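Kinesin-like protein (Caenorhabditis elegans, PDB 5X3E) is a kinesin-6 motor that probably couples ATP binding and hydrolysis to movement along microtubules. Local coordinates at residues A[178-181]-A[182-186]; A[272-275]-A[276-280]; A[367-370]-A[371-374]. All coordinates share one frame; numbering follows the deposited sequence. Where two conformers were deposited one is given.

Contact 1: residues A[178-181]-A[182-186]; sequences AHLK and RHQMA
Arg182 folds back along helix 175-187 and lays its guanidinium against the preceding turn. Ala178 O stands 3.9 Å above the guanidinium plane, over its centre, and Arg182 NH1 comes to 3.3 Å from His179 CA. The chain gets there by a bend at chi3 (-108°), which turns the head back over residues 178 and 179. Its plane crosses the His179 ring steeply, with His179 CD2 3.5 Å from Arg182 NH1. This is the packed side: Ala178 is buried, and beyond the helix Arg182 NH2 forms a salt bridge with Glu158 while NE donates to Lys159 O. The solvent side is looser. There His183 directs its ring edge at one face of His179 in a T-shaped pair, centroids 4.4 Å apart and planes at 67°. One residue further along, Gln184 NE2 rests 3.4 Å from Leu180 CG, and OE1 lies 3.9 Å from Lys181 NZ. Backbone bonds from i+4 to i, such as Arg182 N to Ala178 O at 2.9 Å, set the spacing of these pairs. A leucine in place of Arg182 would probably leave Glu158 without its cationic mate and Lys159 O without this donor. Polar bonding is thus concentrated on the inner side, where arginine fastens the helix to residues 158-159, whereas the outer side holds the edge-to-face histidine pair, whose approach is likely to depend on protonation.

Contact 2: residues A[272-275]-A[276-280]; sequences EVFC and LGEER
Glu278 OE2 is held from two sources: Tyr221 OH is hydrogen-bonded to it, and Arg281 NH1 makes a salt bridge to it. The same side chain meets Phe274, one turn earlier, with its aliphatic part. Glu278 CG sits over a ring face, 4.0 Å from the centroid and 27° off the normal, a CH-pi contact. Phe274 CE2 is the ring atom nearest to Glu278 CG, at 3.7 Å. Two torsions bring the groups together. The ring of Phe274 swings to the side opposite its backbone N (chi1 172°), and Glu278 bends at chi2 (-74°), laying the carboxylate close to the ring instead of extending it. Carboxylate and ring are only modestly inclined to each other, and Glu278 CD comes to 3.8 Å from Phe274 CZ. A carboxylate placed beside an aromatic face would be costly without compensation; the arginine and the tyrosine hydroxyl probably keep it favourable as an anion.

Underneath, the main chain is regular: Glu278 N bonds to Phe274 O at 3.0 Å, and Gly277 N to Val273 O at the same length of 3.0 Å. Gly277 is buried, on a turn whose inner side is also lined by Val273, which rests on Val262 and Val264 of strand 262-264. Phe274 adds the ring contacts, meeting Tyr221 with planes nearly parallel and Phe299 edge-to-face. On the outer side, Leu276 CB lies 3.4 Å from Val273 O, while Cys275 and Glu279 belong to the exposed surface. An i to i+4 CH-pi pair of phenylalanine and glutamate thus marks the inner side of helix 267-281, which packs on the central sheet of the kinesin motor domain through strands 213-225, 262-264 and 296-307, as expected of the helix that leads toward the first switch region in this P-loop NTPase family.

Contact 3: residues A[367-370]-A[371-374]; sequences IEVL and RRNQ
Ile367 and Arg371 make a van der Waals contact, running side by side in the same direction. Ile367 CD1 lies over one face of the Arg371 guanidinium, 3.5 Å above its plane and offset toward the rim, 3.7 Å from Arg371 CZ. An Arg371 chain extended from CG to NE carries the head back alongside the isoleucine, and NH2 then donates to Phe427 O. Val369 makes two further contacts: CG2 approaches the edge of the Arg372 guanidinium, 3.7 Å from NH1, and CG1 lies 3.6 Å from Asn373 ND2. Gln374 NE2 is 3.9 Å from Leu370 CD1.

Helix 350-375, which carries all of these residues, probably corresponds, by its place after the DLAGSE sequence, to the switch II helix of kinesin motor domains. Its buried side faces strand 404-411, where Ile367 touches Met407 and Leu370 touches Ile405.

The one charged pair across the segments is long and unaimed. Glu368 OE1 and Arg372 NH2 form a long salt bridge of 4.0 Å, with OE1 well out of the guanidinium plane, so that charge attraction and not an aimed N-H holds them. Glu368 O lies over a face of the same guanidinium, offset from its centre.

Among the hydrogen bonds, Asn373 N reaches Val369 O at 3.0 Å with an N-H...O angle of 159°. Arg371 N to Ile367 O measures 2.9 Å, with the donor 35° out of the carbonyl plane. The Asn373 amide bonds outside the helix, OD1 accepting from Glu382 N, which ties the helix to the chain that follows it.

All three are i to i+3 and i to i+4 contacts within single helices of one motor domain, in series along the chain and without mutual touch. Contacts 1 and 2 lie on the same side of the chain's centre, their own centres 23 Å apart and nearest atoms about 11 Å. Contact 3 is on the opposite side, its centre 34 Å from that of contact 2 and 47 Å from that of contact 1. Contact 2 adjoins the probable nucleotide site: Glu278 lies near, without touching, the likely P-loop (Gly120 to Thr127). Contact 1 is peripheral, whereas contact 3 adjoins the chain's C-terminal part through Phe427. A sulfate lies beside each contact, probably from the crystallisation liquor.

Contact 1: residues A[178-181]-A[182-186]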
ATOM      1  N   ALA A 178      24.963 -18.315   0.024  1.00 61.27           N
ATOM      2  CA  ALA A 178      23.909 -17.656   0.785  1.00 61.26           C
ATOM      3  C   ALA A 178      24.075 -17.896   2.278  1.00 70.89           C
ATOM      4  O   ALA A 178      23.786 -17.005   3.086  1.00 70.71           O
ATOM      5  CB  ALA A 178      22.542 -18.151   0.316  1.00 53.79           C
ATOM      6  N   HIS A 179      24.560 -19.082   2.653  1.00 75.32           N
ATOM      7  CA  HIS A 179      24.746 -19.417   4.062  1.00 68.78           C
ATOM      8  C   HIS A 179      25.730 -18.461   4.730  1.00 73.87           C
ATOM      9  O   HIS A 179      25.464 -17.947   5.821  1.00 75.52           O
ATOM     10  CB  HIS A 179      25.210 -20.872   4.180  1.00 78.35           C
ATOM     11  CG  HIS A 179      25.545 -21.310   5.574  1.00 91.15           C
ATOM     12  ND1 HIS A 179      26.831 -21.300   6.073  1.00 99.49           N
ATOM     13  CD2 HIS A 179      24.764 -21.812   6.561  1.00 90.74           C
ATOM     14  CE1 HIS A 179      26.824 -21.756   7.313  1.00 94.58           C
ATOM     15  NE2 HIS A 179      25.583 -22.073   7.634  1.00 89.79           N
ATOM     16  N   LEU A 180      26.870 -18.199   4.082  1.00 78.59           N
ATOM     17  CA  LEU A 180      27.838 -17.266   4.652  1.00 77.95           C
ATOM     18  C   LEU A 180      27.298 -15.841   4.637  1.00 76.47           C
ATOM     19  O   LEU A 180      27.555 -15.066   5.567  1.00 80.09           O
ATOM     20  CB  LEU A 180      29.166 -17.336   3.896  1.00 75.67           C
ATOM     21  CG  LEU A 180      30.309 -16.494   4.481  1.00 80.81           C
ATOM     22  CD1 LEU A 180      30.667 -16.925   5.904  1.00 86.54           C
ATOM     23  CD2 LEU A 180      31.536 -16.540   3.591  1.00 82.06           C
ATOM     24  N   LYS A 181      26.571 -15.476   3.575  1.00 71.50           N
ATOM     25  CA  LYS A 181      25.968 -14.150   3.506  1.00 71.92           C
ATOM     26  C   LYS A 181      25.053 -13.929   4.699  1.00 75.60           C
ATOM     27  O   LYS A 181      25.059 -12.855   5.305  1.00 81.82           O
ATOM     28  CB  LYS A 181      25.190 -13.989   2.200  1.00 67.35           C
ATOM     29  CG  LYS A 181      26.045 -13.635   0.991  1.00 67.99           C
ATOM     30  CD  LYS A 181      26.656 -12.244   1.023  1.00 86.30           C
ATOM     31  CE  LYS A 181      27.646 -12.091  -0.131  1.00 97.88           C
ATOM     32  NZ  LYS A 181      28.303 -10.759  -0.162  1.00 99.01           N
ATOM     33  N   ARG A 182      24.269 -14.948   5.052  1.00 85.34           N
ATOM     34  CA  ARG A 182      23.416 -14.879   6.236  1.00 77.24           C
ATOM     35  C   ARG A 182      24.228 -14.573   7.489  1.00 87.92           C
ATOM     36  O   ARG A 182      23.831 -13.743   8.316  1.00 94.81           O
ATOM     37  CB  ARG A 182      22.666 -16.198   6.413  1.00 75.59           C
ATOM     38  CG  ARG A 182      21.274 -16.239   5.807  1.00 72.27           C
ATOM     39  CD  ARG A 182      20.612 -17.596   6.031  1.00 69.58           C
ATOM     40  NE  ARG A 182      20.530 -18.368   4.795  1.00 68.49           N
ATOM     41  CZ  ARG A 182      21.133 -19.535   4.600  1.00 66.68           C
ATOM     42  NH1 ARG A 182      21.857 -20.078   5.569  1.00 71.45           N
ATOM     43  NH2 ARG A 182      21.005 -20.166   3.438  1.00 63.95           N
ATOM     44  N   HIS A 183      25.371 -15.251   7.662  1.00 95.54           N
ATOM     45  CA  HIS A 183      26.182 -15.000   8.854  1.00 93.52           C
ATOM     46  C   HIS A 183      26.928 -13.680   8.746  1.00 91.27           C
ATOM     47  O   HIS A 183      27.239 -13.057   9.768  1.00100.30           O
ATOM     48  CB  HIS A 183      27.188 -16.136   9.060  1.00 96.52           C
ATOM     49  CG  HIS A 183      26.561 -17.466   9.343  1.00109.36           C
ATOM     50  ND1 HIS A 183      26.099 -17.826  10.590  1.00109.45           N
ATOM     51  CD2 HIS A 183      26.344 -18.535   8.539  1.00118.49           C
ATOM     52  CE1 HIS A 183      25.617 -19.056  10.540  1.00103.99           C
ATOM     53  NE2 HIS A 183      25.755 -19.509   9.306  1.00108.94           N
ATOM     54  N   GLN A 184      27.204 -13.235   7.517  1.00 86.87           N
ATOM     55  CA  GLN A 184      27.695 -11.878   7.295  1.00 90.87           C
ATOM     56  C   GLN A 184      26.607 -10.856   7.590  1.00 96.35           C
ATOM     57  O   GLN A 184      26.872  -9.822   8.213  1.00 96.53           O
ATOM     58  CB  GLN A 184      28.197 -11.740   5.859  1.00 86.85           C
ATOM     59  CG  GLN A 184      29.555 -12.375   5.610  1.00 89.33           C
ATOM     60  CD  GLN A 184      29.993 -12.242   4.166  1.00101.93           C
ATOM     61  OE1 GLN A 184      29.635 -11.283   3.483  1.00112.51           O
ATOM     62  NE2 GLN A 184      30.773 -13.205   3.694  1.00102.91           N
ATOM     63  N   MET A 185      25.374 -11.142   7.162  1.00102.52           N
ATOM     64  CA  MET A 185      24.257 -10.233   7.408  0.50 97.75           C
ATOM     65  C   MET A 185      23.907 -10.172   8.888  1.00 97.91           C
ATOM     66  O   MET A 185      23.586  -9.101   9.415  1.00101.09           O
ATOM     67  CB  MET A 185      23.038 -10.671   6.598  0.50 92.11           C
ATOM     68  CG  MET A 185      23.090 -10.312   5.127  0.50 86.91           C
ATOM     69  SD  MET A 185      22.949  -8.539   4.864  0.50 85.91           S
ATOM     70  CE  MET A 185      22.664  -8.491   3.102  0.50 79.95           C
ATOM     71  N   ALA A 186      23.948 -11.320   9.571  1.00104.00           N
ATOM     72  CA  ALA A 186      23.588 -11.358  10.985  1.00109.64           C
ATOM     73  C   ALA A 186      24.529 -10.509  11.827  1.00119.35           C
ATOM     74  O   ALA A 186      24.150 -10.054  12.911  1.00121.67           O
ATOM     75  CB  ALA A 186      23.577 -12.801  11.490  1.00 99.44           C
TER

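Contact 2: residues A[272-275]-A[276-280]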
ATOM      1  N   GLU A 272       9.103  -4.890  12.160  1.00 46.21           N
ATOM      2  CA  GLU A 272      10.283  -4.195  12.671  1.00 57.01           C
ATOM      3  C   GLU A 272      10.859  -3.258  11.622  1.00 51.50           C
ATOM      4  O   GLU A 272      11.288  -2.143  11.938  1.00 67.73           O
ATOM      5  CB  GLU A 272      11.346  -5.195  13.127  1.00 60.06           C
ATOM      6  CG  GLU A 272      10.997  -5.968  14.394  1.00 91.96           C
ATOM      7  CD  GLU A 272      12.099  -6.931  14.820  1.00109.11           C
ATOM      8  OE1 GLU A 272      13.173  -6.937  14.179  1.00102.50           O
ATOM      9  OE2 GLU A 272      11.889  -7.679  15.799  1.00118.85           O
ATOM     10  N   VAL A 273      10.860  -3.690  10.363  1.00 51.42           N
ATOM     11  CA  VAL A 273      11.330  -2.835   9.283  1.00 62.57           C
ATOM     12  C   VAL A 273      10.375  -1.667   9.083  1.00 62.16           C
ATOM     13  O   VAL A 273      10.806  -0.519   8.913  1.00 55.36           O
ATOM     14  CB  VAL A 273      11.516  -3.663   7.997  1.00 50.06           C
ATOM     15  CG1 VAL A 273      11.792  -2.765   6.811  1.00 44.95           C
ATOM     16  CG2 VAL A 273      12.662  -4.638   8.174  1.00 45.32           C
ATOM     17  N   PHE A 274       9.065  -1.934   9.118  1.00 48.78           N
ATOM     18  CA  PHE A 274       8.087  -0.859   8.975  1.00 52.59           C
ATOM     19  C   PHE A 274       8.273   0.205  10.051  1.00 60.36           C
ATOM     20  O   PHE A 274       8.206   1.405   9.764  1.00 65.30           O
ATOM     21  CB  PHE A 274       6.668  -1.426   9.009  1.00 52.77           C
ATOM     22  CG  PHE A 274       5.596  -0.372   9.055  1.00 53.24           C
ATOM     23  CD1 PHE A 274       5.157   0.237   7.891  1.00 59.77           C
ATOM     24  CD2 PHE A 274       5.022   0.003  10.258  1.00 46.29           C
ATOM     25  CE1 PHE A 274       4.168   1.205   7.927  1.00 57.96           C
ATOM     26  CE2 PHE A 274       4.034   0.970  10.299  1.00 52.61           C
ATOM     27  CZ  PHE A 274       3.607   1.570   9.134  1.00 56.90           C
ATOM     28  N   CYS A 275       8.494  -0.217  11.298  1.00 57.16           N
ATOM     29  CA  CYS A 275       8.689   0.746  12.373  1.00 51.03           C
ATOM     30  C   CYS A 275       9.968   1.550  12.181  1.00 60.03           C
ATOM     31  O   CYS A 275      10.006   2.739  12.521  1.00 73.94           O
ATOM     32  CB  CYS A 275       8.692   0.032  13.721  1.00 59.70           C
ATOM     33  SG  CYS A 275       7.077  -0.641  14.178  1.00 64.04           S
ATOM     34  N   LEU A 276      11.020   0.924  11.648  1.00 64.99           N
ATOM     35  CA  LEU A 276      12.233   1.667  11.322  1.00 54.09           C
ATOM     36  C   LEU A 276      11.948   2.762  10.304  1.00 49.53           C
ATOM     37  O   LEU A 276      12.445   3.886  10.437  1.00 63.98           O
ATOM     38  CB  LEU A 276      13.313   0.724  10.794  1.00 49.83           C
ATOM     39  CG  LEU A 276      14.587   1.440  10.340  1.00 68.01           C
ATOM     40  CD1 LEU A 276      15.242   2.151  11.511  1.00 85.97           C
ATOM     41  CD2 LEU A 276      15.549   0.471   9.687  1.00 77.86           C
ATOM     42  N   GLY A 277      11.140   2.456   9.291  1.00 47.64           N
ATOM     43  CA  GLY A 277      10.756   3.477   8.329  1.00 50.30           C
ATOM     44  C   GLY A 277       9.958   4.597   8.967  1.00 53.60           C
ATOM     45  O   GLY A 277      10.120   5.767   8.618  1.00 52.81           O
ATOM     46  N   GLU A 278       9.080   4.249   9.912  1.00 57.26           N
ATOM     47  CA  GLU A 278       8.304   5.260  10.620  1.00 57.85           C
ATOM     48  C   GLU A 278       9.214   6.214  11.382  1.00 59.38           C
ATOM     49  O   GLU A 278       8.938   7.415  11.452  1.00 68.41           O
ATOM     50  CB  GLU A 278       7.313   4.586  11.568  1.00 71.86           C
ATOM     51  CG  GLU A 278       6.152   3.888  10.873  1.00 64.82           C
ATOM     52  CD  GLU A 278       5.130   4.858  10.314  1.00 74.65           C
ATOM     53  OE1 GLU A 278       4.149   5.169  11.023  1.00 90.45           O
ATOM     54  OE2 GLU A 278       5.322   5.338   9.179  1.00 61.69           O
ATOM     55  N   GLU A 279      10.306   5.698  11.959  1.00 68.03           N
ATOM     56  CA  GLU A 279      11.282   6.576  12.605  1.00 77.23           C
ATOM     57  C   GLU A 279      11.857   7.588  11.617  1.00 77.86           C
ATOM     58  O   GLU A 279      12.003   8.771  11.946  1.00 94.93           O
ATOM     59  CB  GLU A 279      12.410   5.757  13.232  1.00 80.55           C
ATOM     60  CG  GLU A 279      12.004   4.863  14.391  1.00 79.76           C
ATOM     61  CD  GLU A 279      13.207   4.249  15.098  1.00 90.85           C
ATOM     62  OE1 GLU A 279      14.195   4.974  15.344  1.00 95.16           O
ATOM     63  OE2 GLU A 279      13.172   3.037  15.398  1.00101.32           O
ATOM     64  N   ARG A 280      12.190   7.147  10.400  1.00 65.33           N
ATOM     65  CA  ARG A 280      12.645   8.101   9.389  1.00 66.50           C
ATOM     66  C   ARG A 280      11.516   9.003   8.918  1.00 71.42           C
ATOM     67  O   ARG A 280      11.735  10.193   8.660  1.00 79.73           O
ATOM     68  CB  ARG A 280      13.257   7.394   8.179  1.00 65.04           C
ATOM     69  CG  ARG A 280      14.721   7.006   8.279  1.00 70.85           C
ATOM     70  CD  ARG A 280      15.038   5.898   9.241  1.00 83.46           C
ATOM     71  NE  ARG A 280      16.482   5.679   9.254  1.00 90.78           N
ATOM     72  CZ  ARG A 280      17.112   4.808   8.473  1.00 65.58           C
ATOM     73  NH1 ARG A 280      16.423   4.062   7.623  1.00 57.66           N
ATOM     74  NH2 ARG A 280      18.430   4.682   8.546  1.00 66.68           N
TER

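Contact 3: residues A[367-370]-A[371-374]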
ATOM      1  N   ILE A 367      -7.944   8.148 -11.712  1.00 81.48           N
ATOM      2  CA  ILE A 367      -8.882   7.038 -11.527  1.00 78.94           C
ATOM      3  C   ILE A 367     -10.162   7.268 -12.319  1.00 70.47           C
ATOM      4  O   ILE A 367     -10.853   6.303 -12.665  1.00 65.12           O
ATOM      5  CB  ILE A 367      -9.242   6.768 -10.045  1.00 65.81           C
ATOM      6  CG1 ILE A 367     -10.370   7.682  -9.581  1.00 80.76           C
ATOM      7  CG2 ILE A 367      -8.028   6.903  -9.133  1.00 52.96           C
ATOM      8  CD1 ILE A 367     -11.057   7.199  -8.336  1.00 95.24           C
ATOM      9  N   GLU A 368     -10.494   8.526 -12.627  1.00 66.34           N
ATOM     10  CA  GLU A 368     -11.648   8.790 -13.477  1.00 71.28           C
ATOM     11  C   GLU A 368     -11.358   8.388 -14.915  1.00 86.49           C
ATOM     12  O   GLU A 368     -12.223   7.818 -15.591  1.00 98.79           O
ATOM     13  CB  GLU A 368     -12.053  10.260 -13.388  1.00 70.02           C
ATOM     14  CG  GLU A 368     -12.720  10.614 -12.065  1.00 81.85           C
ATOM     15  CD  GLU A 368     -13.225  12.041 -12.018  1.00105.70           C
ATOM     16  OE1 GLU A 368     -14.278  12.323 -12.629  1.00119.18           O
ATOM     17  OE2 GLU A 368     -12.576  12.879 -11.359  1.00113.17           O
ATOM     18  N   VAL A 369     -10.147   8.677 -15.399  1.00 86.48           N
ATOM     19  CA  VAL A 369      -9.730   8.167 -16.703  1.00 77.94           C
ATOM     20  C   VAL A 369      -9.664   6.645 -16.677  1.00 81.12           C
ATOM     21  O   VAL A 369     -10.007   5.976 -17.661  1.00 87.99           O
ATOM     22  CB  VAL A 369      -8.384   8.792 -17.117  1.00 75.60           C
ATOM     23  CG1 VAL A 369      -7.905   8.207 -18.436  1.00 84.62           C
ATOM     24  CG2 VAL A 369      -8.519  10.299 -17.229  1.00 71.30           C
ATOM     25  N   LEU A 370      -9.219   6.074 -15.552  1.00 76.28           N
ATOM     26  CA  LEU A 370      -9.149   4.620 -15.433  1.00 74.18           C
ATOM     27  C   LEU A 370     -10.530   3.991 -15.535  1.00 81.41           C
ATOM     28  O   LEU A 370     -10.706   2.964 -16.202  1.00 90.30           O
ATOM     29  CB  LEU A 370      -8.487   4.223 -14.113  1.00 68.72           C
ATOM     30  CG  LEU A 370      -8.495   2.723 -13.802  1.00 63.02           C
ATOM     31  CD1 LEU A 370      -7.718   1.943 -14.850  1.00 61.78           C
ATOM     32  CD2 LEU A 370      -7.935   2.457 -12.415  1.00 60.53           C
ATOM     33  N   ARG A 371     -11.522   4.588 -14.873  1.00 75.94           N
ATOM     34  CA  ARG A 371     -12.876   4.053 -14.928  1.00 76.15           C
ATOM     35  C   ARG A 371     -13.431   4.081 -16.344  1.00 82.73           C
ATOM     36  O   ARG A 371     -14.059   3.115 -16.791  1.00 90.20           O
ATOM     37  CB  ARG A 371     -13.787   4.835 -13.991  1.00 73.42           C
ATOM     38  CG  ARG A 371     -13.680   4.440 -12.535  1.00 67.19           C
ATOM     39  CD  ARG A 371     -14.342   5.494 -11.682  1.00 72.25           C
ATOM     40  NE  ARG A 371     -14.380   5.139 -10.273  1.00 84.64           N
ATOM     41  CZ  ARG A 371     -14.487   6.027  -9.294  1.00 95.25           C
ATOM     42  NH1 ARG A 371     -14.555   7.322  -9.579  1.00 90.41           N
ATOM     43  NH2 ARG A 371     -14.523   5.625  -8.034  1.00106.08           N
ATOM     44  N   ARG A 372     -13.223   5.184 -17.063  1.00 80.87           N
ATOM     45  CA  ARG A 372     -13.751   5.273 -18.419  1.00 88.26           C
ATOM     46  C   ARG A 372     -13.074   4.261 -19.332  1.00 91.57           C
ATOM     47  O   ARG A 372     -13.723   3.659 -20.196  1.00 98.02           O
ATOM     48  CB  ARG A 372     -13.562   6.685 -18.970  1.00 91.95           C
ATOM     49  CG  ARG A 372     -14.141   7.784 -18.098  1.00 94.44           C
ATOM     50  CD  ARG A 372     -14.054   9.135 -18.790  1.00 97.32           C
ATOM     51  NE  ARG A 372     -14.352  10.236 -17.881  1.00104.44           N
ATOM     52  CZ  ARG A 372     -13.429  11.053 -17.382  1.00 97.77           C
ATOM     53  NH1 ARG A 372     -12.156  10.897 -17.720  1.00 88.77           N
ATOM     54  NH2 ARG A 372     -13.779  12.031 -16.555  1.00104.77           N
ATOM     55  N   ASN A 373     -11.766   4.057 -19.154  1.00 89.36           N
ATOM     56  CA  ASN A 373     -11.062   3.078 -19.974  1.00 92.40           C
ATOM     57  C   ASN A 373     -11.564   1.663 -19.715  1.00 98.30           C
ATOM     58  O   ASN A 373     -11.595   0.839 -20.635  1.00106.62           O
ATOM     59  CB  ASN A 373      -9.555   3.153 -19.725  1.00 86.37           C
ATOM     60  CG  ASN A 373      -8.910   4.385 -20.344  1.00 87.86           C
ATOM     61  OD1 ASN A 373      -9.386   4.916 -21.348  1.00 91.27           O
ATOM     62  ND2 ASN A 373      -7.815   4.837 -19.749  1.00 88.00           N
ATOM     63  N   GLN A 374     -11.975   1.362 -18.482  1.00 97.22           N
ATOM     64  CA  GLN A 374     -12.438   0.011 -18.186  1.00 93.93           C
ATOM     65  C   GLN A 374     -13.767  -0.311 -18.857  1.00102.02           C
ATOM     66  O   GLN A 374     -14.128  -1.488 -18.953  1.00110.17           O
ATOM     67  CB  GLN A 374     -12.546  -0.190 -16.674  1.00 87.87           C
ATOM     68  CG  GLN A 374     -11.199  -0.246 -15.959  1.00 82.78           C
ATOM     69  CD  GLN A 374     -11.321  -0.198 -14.447  1.00 86.34           C
ATOM     70  OE1 GLN A 374     -12.296   0.322 -13.904  1.00 95.71           O
ATOM     71  NE2 GLN A 374     -10.330  -0.756 -13.756  1.00 79.95           N
TER